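Local coordinates for protein aromatic-L-amino-acid decarboxylase (Catharanthus roseus, PDB 6EEW) that decarboxylates L-tryptophan to tryptamine and 5-hydroxy-L-tryptophan to serotonin, working as a homodimer with pyridoxal 5'-phosphate as cofactor, at residues T167-R179 and H203-I215. Sequence-based numbering, arbitrary orientation.
Sequences TSESILCTIIAAR and HTMFPKTCKLAGI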
ATOM      1  N   THR A 167       1.410   2.921  -8.778  1.00 46.41           N
ATOM      2  CA  THR A 167       2.449   3.109  -9.779  1.00 48.30           C
ATOM      3  C   THR A 167       3.678   3.748  -9.158  1.00 51.75           C
ATOM      4  O   THR A 167       4.812   3.391  -9.495  1.00 55.16           O
ATOM      5  CB  THR A 167       1.914   3.952 -10.934  1.00 42.54           C
ATOM      6  OG1 THR A 167       0.837   3.239 -11.543  1.00 38.86           O
ATOM      7  CG2 THR A 167       3.001   4.184 -11.980  1.00 42.66           C
ATOM      8  N   SER A 168       3.474   4.701  -8.249  1.00 52.76           N
ATOM      9  CA  SER A 168       4.608   5.404  -7.665  1.00 57.24           C
ATOM     10  C   SER A 168       5.583   4.430  -7.018  1.00 56.16           C
ATOM     11  O   SER A 168       6.795   4.535  -7.228  1.00 57.45           O
ATOM     12  CB  SER A 168       4.129   6.464  -6.675  1.00 56.29           C
ATOM     13  OG  SER A 168       3.645   7.604  -7.377  1.00 55.83           O
ATOM     14  N   GLU A 169       5.080   3.439  -6.275  1.00 48.71           N
ATOM     15  CA  GLU A 169       6.013   2.531  -5.618  1.00 52.81           C
ATOM     16  C   GLU A 169       6.579   1.487  -6.576  1.00 53.12           C
ATOM     17  O   GLU A 169       7.707   1.028  -6.385  1.00 55.34           O
ATOM     18  CB  GLU A 169       5.359   1.875  -4.387  1.00 50.80           C
ATOM     19  CG  GLU A 169       4.072   1.086  -4.610  1.00 62.80           C
ATOM     20  CD  GLU A 169       3.568   0.405  -3.311  1.00 63.38           C
ATOM     21  OE1 GLU A 169       4.012   0.807  -2.214  1.00 60.96           O
ATOM     22  OE2 GLU A 169       2.743  -0.538  -3.390  1.00 62.69           O
ATOM     23  N   SER A 170       5.859   1.127  -7.634  1.00 57.35           N
ATOM     24  CA  SER A 170       6.454   0.254  -8.646  1.00 53.22           C
ATOM     25  C   SER A 170       7.616   0.945  -9.343  1.00 43.51           C
ATOM     26  O   SER A 170       8.702   0.364  -9.504  1.00 47.25           O
ATOM     27  CB  SER A 170       5.395  -0.182  -9.636  1.00 54.58           C
ATOM     28  OG  SER A 170       4.407  -0.901  -8.942  1.00 55.76           O
ATOM     29  N   ILE A 171       7.403   2.183  -9.779  1.00 42.44           N
ATOM     30  CA  ILE A 171       8.479   2.938 -10.407  1.00 36.26           C
ATOM     31  C   ILE A 171       9.621   3.148  -9.425  1.00 47.54           C
ATOM     32  O   ILE A 171      10.798   3.048  -9.795  1.00 45.98           O
ATOM     33  CB  ILE A 171       7.960   4.273 -10.963  1.00 38.63           C
ATOM     34  CG1 ILE A 171       7.029   3.999 -12.153  1.00 49.29           C
ATOM     35  CG2 ILE A 171       9.109   5.105 -11.474  1.00 44.06           C
ATOM     36  CD1 ILE A 171       6.500   5.260 -12.829  1.00 52.73           C
ATOM     37  N   LEU A 172       9.298   3.476  -8.168  1.00 48.73           N
ATOM     38  CA  LEU A 172      10.332   3.664  -7.157  1.00 48.55           C
ATOM     39  C   LEU A 172      11.185   2.410  -7.002  1.00 48.07           C
ATOM     40  O   LEU A 172      12.416   2.492  -6.943  1.00 51.34           O
ATOM     41  CB  LEU A 172       9.685   4.061  -5.828  1.00 46.00           C
ATOM     42  CG  LEU A 172      10.585   4.247  -4.607  1.00 47.88           C
ATOM     43  CD1 LEU A 172      11.669   5.280  -4.868  1.00 47.77           C
ATOM     44  CD2 LEU A 172       9.764   4.636  -3.387  1.00 43.95           C
ATOM     45  N   CYS A 173      10.551   1.237  -6.967  1.00 47.13           N
ATOM     46  CA  CYS A 173      11.299  -0.010  -6.844  1.00 42.32           C
ATOM     47  C   CYS A 173      12.206  -0.234  -8.054  1.00 46.77           C
ATOM     48  O   CYS A 173      13.388  -0.577  -7.901  1.00 45.12           O
ATOM     49  CB  CYS A 173      10.327  -1.175  -6.622  1.00 43.50           C
ATOM     50  SG  CYS A 173       9.690  -1.261  -4.850  1.00 49.91           S
ATOM     51  N   THR A 174      11.683  -0.031  -9.270  1.00 46.01           N
ATOM     52  CA  THR A 174      12.555  -0.263 -10.423  1.00 46.43           C
ATOM     53  C   THR A 174      13.679   0.755 -10.479  1.00 42.99           C
ATOM     54  O   THR A 174      14.808   0.416 -10.866  1.00 48.62           O
ATOM     55  CB  THR A 174      11.761  -0.276 -11.743  1.00 45.53           C
ATOM     56  OG1 THR A 174      11.242   1.031 -12.034  1.00 46.81           O
ATOM     57  CG2 THR A 174      10.642  -1.282 -11.666  1.00 35.73           C
ATOM     58  N   ILE A 175      13.408   1.993 -10.065  1.00 41.97           N
ATOM     59  CA  ILE A 175      14.455   3.012 -10.011  1.00 40.12           C
ATOM     60  C   ILE A 175      15.539   2.618  -9.015  1.00 41.33           C
ATOM     61  O   ILE A 175      16.736   2.821  -9.263  1.00 43.72           O
ATOM     62  CB  ILE A 175      13.859   4.379  -9.636  1.00 43.19           C
ATOM     63  CG1 ILE A 175      12.813   4.820 -10.649  1.00 40.16           C
ATOM     64  CG2 ILE A 175      14.961   5.420  -9.509  1.00 40.60           C
ATOM     65  CD1 ILE A 175      12.262   6.212 -10.347  1.00 43.96           C
ATOM     66  N   ILE A 176      15.147   2.079  -7.861  1.00 42.87           N
ATOM     67  CA  ILE A 176      16.162   1.695  -6.883  1.00 45.50           C
ATOM     68  C   ILE A 176      16.966   0.509  -7.403  1.00 47.11           C
ATOM     69  O   ILE A 176      18.187   0.439  -7.219  1.00 41.15           O
ATOM     70  CB  ILE A 176      15.529   1.381  -5.515  1.00 43.91           C
ATOM     71  CG1 ILE A 176      15.009   2.662  -4.849  1.00 44.49           C
ATOM     72  CG2 ILE A 176      16.552   0.674  -4.632  1.00 38.31           C
ATOM     73  CD1 ILE A 176      14.284   2.441  -3.562  1.00 47.71           C
ATOM     74  N   ALA A 177      16.299  -0.441  -8.059  1.00 48.00           N
ATOM     75  CA  ALA A 177      17.007  -1.563  -8.670  1.00 57.33           C
ATOM     76  C   ALA A 177      18.072  -1.073  -9.646  1.00 54.53           C
ATOM     77  O   ALA A 177      19.232  -1.508  -9.603  1.00 61.29           O
ATOM     78  CB  ALA A 177      16.011  -2.492  -9.372  1.00 58.44           C
ATOM     79  N   ALA A 178      17.696  -0.158 -10.536  1.00 49.62           N
ATOM     80  CA  ALA A 178      18.668   0.383 -11.480  1.00 56.14           C
ATOM     81  C   ALA A 178      19.800   1.103 -10.751  1.00 56.09           C
ATOM     82  O   ALA A 178      20.988   0.934 -11.087  1.00 58.11           O
ATOM     83  CB  ALA A 178      17.975   1.323 -12.465  1.00 52.35           C
ATOM     84  N   ARG A 179      19.439   1.940  -9.767  1.00 54.80           N
ATOM     85  CA  ARG A 179      20.432   2.668  -8.977  1.00 58.33           C
ATOM     86  C   ARG A 179      21.434   1.718  -8.344  1.00 57.35           C
ATOM     87  O   ARG A 179      22.642   1.963  -8.371  1.00 58.71           O
ATOM     88  CB  ARG A 179      19.740   3.505  -7.896  1.00 52.54           C
ATOM     89  CG  ARG A 179      20.701   4.343  -7.018  1.00 56.85           C
ATOM     90  CD  ARG A 179      20.024   4.760  -5.692  1.00 55.03           C
ATOM     91  NE  ARG A 179      19.917   3.622  -4.777  1.00 48.67           N
ATOM     92  CZ  ARG A 179      19.120   3.575  -3.715  1.00 43.56           C
ATOM     93  NH1 ARG A 179      18.331   4.602  -3.418  1.00 41.25           N
ATOM     94  NH2 ARG A 179      19.092   2.484  -2.965  1.00 43.17           N
ATOM     95  N   HIS A 203       5.630  14.954 -15.196  1.00 89.36           N
ATOM     96  CA  HIS A 203       6.491  15.756 -14.337  1.00 94.38           C
ATOM     97  C   HIS A 203       5.927  15.933 -12.931  1.00 98.07           C
ATOM     98  O   HIS A 203       6.510  16.676 -12.136  1.00 98.31           O
ATOM     99  CB  HIS A 203       6.756  17.134 -14.952  1.00 94.62           C
ATOM    100  CG  HIS A 203       5.583  18.061 -14.888  1.00102.46           C
ATOM    101  ND1 HIS A 203       4.506  17.964 -15.741  1.00105.78           N
ATOM    102  CD2 HIS A 203       5.312  19.094 -14.056  1.00106.03           C
ATOM    103  CE1 HIS A 203       3.626  18.905 -15.445  1.00106.71           C
ATOM    104  NE2 HIS A 203       4.090  19.605 -14.425  1.00105.98           N
ATOM    105  N   THR A 204       4.804  15.289 -12.603  1.00 93.41           N
ATOM    106  CA  THR A 204       4.264  15.387 -11.256  1.00 82.96           C
ATOM    107  C   THR A 204       4.644  14.217 -10.366  1.00 79.94           C
ATOM    108  O   THR A 204       4.900  14.417  -9.174  1.00 80.38           O
ATOM    109  CB  THR A 204       2.734  15.475 -11.303  1.00 80.39           C
ATOM    110  OG1 THR A 204       2.324  16.297 -12.402  1.00 81.55           O
ATOM    111  CG2 THR A 204       2.201  16.068 -10.012  1.00 80.96           C
ATOM    112  N   MET A 205       4.723  13.013 -10.918  1.00 77.59           N
ATOM    113  CA  MET A 205       4.988  11.795 -10.159  1.00 70.27           C
ATOM    114  C   MET A 205       6.411  11.288 -10.319  1.00 66.90           C
ATOM    115  O   MET A 205       7.044  10.888  -9.338  1.00 71.32           O
ATOM    116  CB  MET A 205       3.989  10.708 -10.593  1.00 74.72           C
ATOM    117  CG  MET A 205       4.247   9.289 -10.081  1.00 83.23           C
ATOM    118  SD  MET A 205       5.364   8.289 -11.095  1.00 88.20           S
ATOM    119  CE  MET A 205       4.443   8.170 -12.630  1.00 82.46           C
ATOM    120  N   PHE A 206       6.926  11.345 -11.545  1.00 61.47           N
ATOM    121  CA  PHE A 206       8.227  10.756 -11.861  1.00 55.88           C
ATOM    122  C   PHE A 206       9.386  11.475 -11.177  1.00 57.01           C
ATOM    123  O   PHE A 206      10.247  10.800 -10.582  1.00 64.43           O
ATOM    124  CB  PHE A 206       8.379  10.728 -13.385  1.00 49.90           C
ATOM    125  CG  PHE A 206       9.776  10.535 -13.861  1.00 48.94           C
ATOM    126  CD1 PHE A 206      10.396   9.295 -13.789  1.00 48.62           C
ATOM    127  CD2 PHE A 206      10.484  11.617 -14.346  1.00 45.38           C
ATOM    128  CE1 PHE A 206      11.711   9.140 -14.236  1.00 47.68           C
ATOM    129  CE2 PHE A 206      11.796  11.477 -14.792  1.00 49.32           C
ATOM    130  CZ  PHE A 206      12.409  10.236 -14.735  1.00 48.77           C
ATOM    131  N   PRO A 207       9.491  12.803 -11.229  1.00 51.81           N
ATOM    132  CA  PRO A 207      10.579  13.475 -10.497  1.00 53.29           C
ATOM    133  C   PRO A 207      10.532  13.237  -8.994  1.00 60.50           C
ATOM    134  O   PRO A 207      11.579  13.073  -8.348  1.00 53.94           O
ATOM    135  CB  PRO A 207      10.365  14.957 -10.840  1.00 49.62           C
ATOM    136  CG  PRO A 207       9.543  14.938 -12.137  1.00 49.69           C
ATOM    137  CD  PRO A 207       8.671  13.739 -12.020  1.00 50.64           C
ATOM    138  N   LYS A 208       9.337  13.265  -8.410  1.00 63.20           N
ATOM    139  CA  LYS A 208       9.210  12.974  -6.990  1.00 57.46           C
ATOM    140  C   LYS A 208       9.819  11.618  -6.676  1.00 55.05           C
ATOM    141  O   LYS A 208      10.598  11.470  -5.726  1.00 52.59           O
ATOM    142  CB  LYS A 208       7.738  13.011  -6.582  1.00 54.68           C
ATOM    143  CG  LYS A 208       7.457  12.465  -5.185  1.00 57.11           C
ATOM    144  CD  LYS A 208       5.997  12.603  -4.845  1.00 58.70           C
ATOM    145  CE  LYS A 208       5.680  12.016  -3.483  1.00 63.47           C
ATOM    146  NZ  LYS A 208       4.264  12.297  -3.127  1.00 67.79           N
ATOM    147  N   THR A 209       9.476  10.617  -7.482  1.00 58.49           N
ATOM    148  CA  THR A 209      10.035   9.282  -7.307  1.00 58.06           C
ATOM    149  C   THR A 209      11.556   9.299  -7.402  1.00 49.83           C
ATOM    150  O   THR A 209      12.247   8.733  -6.550  1.00 52.88           O
ATOM    151  CB  THR A 209       9.435   8.332  -8.343  1.00 67.41           C
ATOM    152  OG1 THR A 209       8.050   8.127  -8.042  1.00 72.92           O
ATOM    153  CG2 THR A 209      10.135   6.996  -8.297  1.00 72.15           C
ATOM    154  N   CYS A 210      12.104   9.964  -8.425  1.00 41.74           N
ATOM    155  CA  CYS A 210      13.560  10.020  -8.543  1.00 46.86           C
ATOM    156  C   CYS A 210      14.188  10.627  -7.290  1.00 54.65           C
ATOM    157  O   CYS A 210      15.200  10.129  -6.782  1.00 52.27           O
ATOM    158  CB  CYS A 210      13.962  10.825  -9.775  1.00 50.45           C
ATOM    159  SG  CYS A 210      13.437  10.085 -11.357  1.00 48.34           S
ATOM    160  N   LYS A 211      13.610  11.719  -6.792  1.00 59.15           N
ATOM    161  CA  LYS A 211      14.138  12.359  -5.593  1.00 56.23           C
ATOM    162  C   LYS A 211      14.079  11.404  -4.404  1.00 60.62           C
ATOM    163  O   LYS A 211      15.023  11.328  -3.607  1.00 55.09           O
ATOM    164  CB  LYS A 211      13.355  13.641  -5.307  1.00 54.90           C
ATOM    165  CG  LYS A 211      13.753  14.364  -4.039  1.00 56.78           C
ATOM    166  CD  LYS A 211      12.869  15.584  -3.795  1.00 56.98           C
ATOM    167  CE  LYS A 211      13.365  16.363  -2.586  1.00 59.49           C
ATOM    168  NZ  LYS A 211      12.590  17.610  -2.331  1.00 62.28           N
ATOM    169  N   LEU A 212      12.978  10.657  -4.276  1.00 53.44           N
ATOM    170  CA  LEU A 212      12.864   9.694  -3.190  1.00 52.27           C
ATOM    171  C   LEU A 212      14.004   8.688  -3.201  1.00 57.78           C
ATOM    172  O   LEU A 212      14.433   8.232  -2.134  1.00 57.22           O
ATOM    173  CB  LEU A 212      11.522   8.972  -3.256  1.00 52.99           C
ATOM    174  CG  LEU A 212      10.302   9.862  -3.021  1.00 57.31           C
ATOM    175  CD1 LEU A 212       9.055   9.016  -2.927  1.00 53.86           C
ATOM    176  CD2 LEU A 212      10.485  10.692  -1.745  1.00 59.25           C
ATOM    177  N   ALA A 213      14.484   8.304  -4.388  1.00 56.86           N
ATOM    178  CA  ALA A 213      15.557   7.323  -4.503  1.00 46.56           C
ATOM    179  C   ALA A 213      16.931   7.932  -4.284  1.00 52.80           C
ATOM    180  O   ALA A 213      17.924   7.193  -4.285  1.00 58.20           O
ATOM    181  CB  ALA A 213      15.520   6.636  -5.866  1.00 40.97           C
ATOM    182  N   GLY A 214      17.012   9.246  -4.097  1.00 50.00           N
ATOM    183  CA  GLY A 214      18.277   9.900  -3.876  1.00 44.58           C
ATOM    184  C   GLY A 214      18.940  10.452  -5.112  1.00 54.39           C
ATOM    185  O   GLY A 214      20.090  10.901  -5.032  1.00 50.42           O
ATOM    186  N   ILE A 215      18.249  10.465  -6.254  1.00 51.74           N
ATOM    187  CA  ILE A 215      18.822  11.079  -7.441  1.00 52.23           C
ATOM    188  C   ILE A 215      19.061  12.551  -7.153  1.00 53.85           C
ATOM    189  O   ILE A 215      18.193  13.237  -6.596  1.00 53.22           O
ATOM    190  CB  ILE A 215      17.886  10.892  -8.647  1.00 54.01           C
ATOM    191  CG1 ILE A 215      17.476   9.428  -8.802  1.00 44.45           C
ATOM    192  CG2 ILE A 215      18.599  11.304  -9.931  1.00 56.02           C
ATOM    193  CD1 ILE A 215      18.628   8.516  -9.176  1.00 44.68           C
TER
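Helices 167-179 and 206-212 run in roughly the same direction, crossing at -46° with their axes 9.4 Å apart, and come closest at Leu172 and Thr209, whose CA atoms are 5.6 Å apart. The side chain of Thr209 is a knob in the hole formed by Ser168, Ile171, Leu172 and Ile175. Threonine suits this place: its CG2 reaches the CA of Leu172 at 3.5 Å, while OG1 bonds back to the O of Met205, also the acceptor for Thr209 N. One turn on, the small CB of Ala213 lets Ile175 CG2 approach to 3.9 Å, and Gly214, with positive phi, closes the helix in a Schellman motif. Near the opposite end, the unbranched chain of Met205, bent at both chi2 (-87°) and chi3 (-63°), brings its CE within 3.6 Å of Ile171 CD1. Arg179 NH1 lies 2.8 Å from Ala213 O, a hydrogen bond in the guanidinium plane; the same group bonds to Lys211 O and Leu212 O of the second subunit. A leucine in place of Arg179 would probably leave these carbonyls without their donor and weaken the subunit interface. Ser168 OG and Thr167 N bind the phosphate of the cofactor-bearing lysine at 319, at the helix N-terminus. Ile171 and Ile175 also pack on strand 251-258, and Pro207 and Cys210 on strand 220-223, so both helices lie against the large mixed sheet.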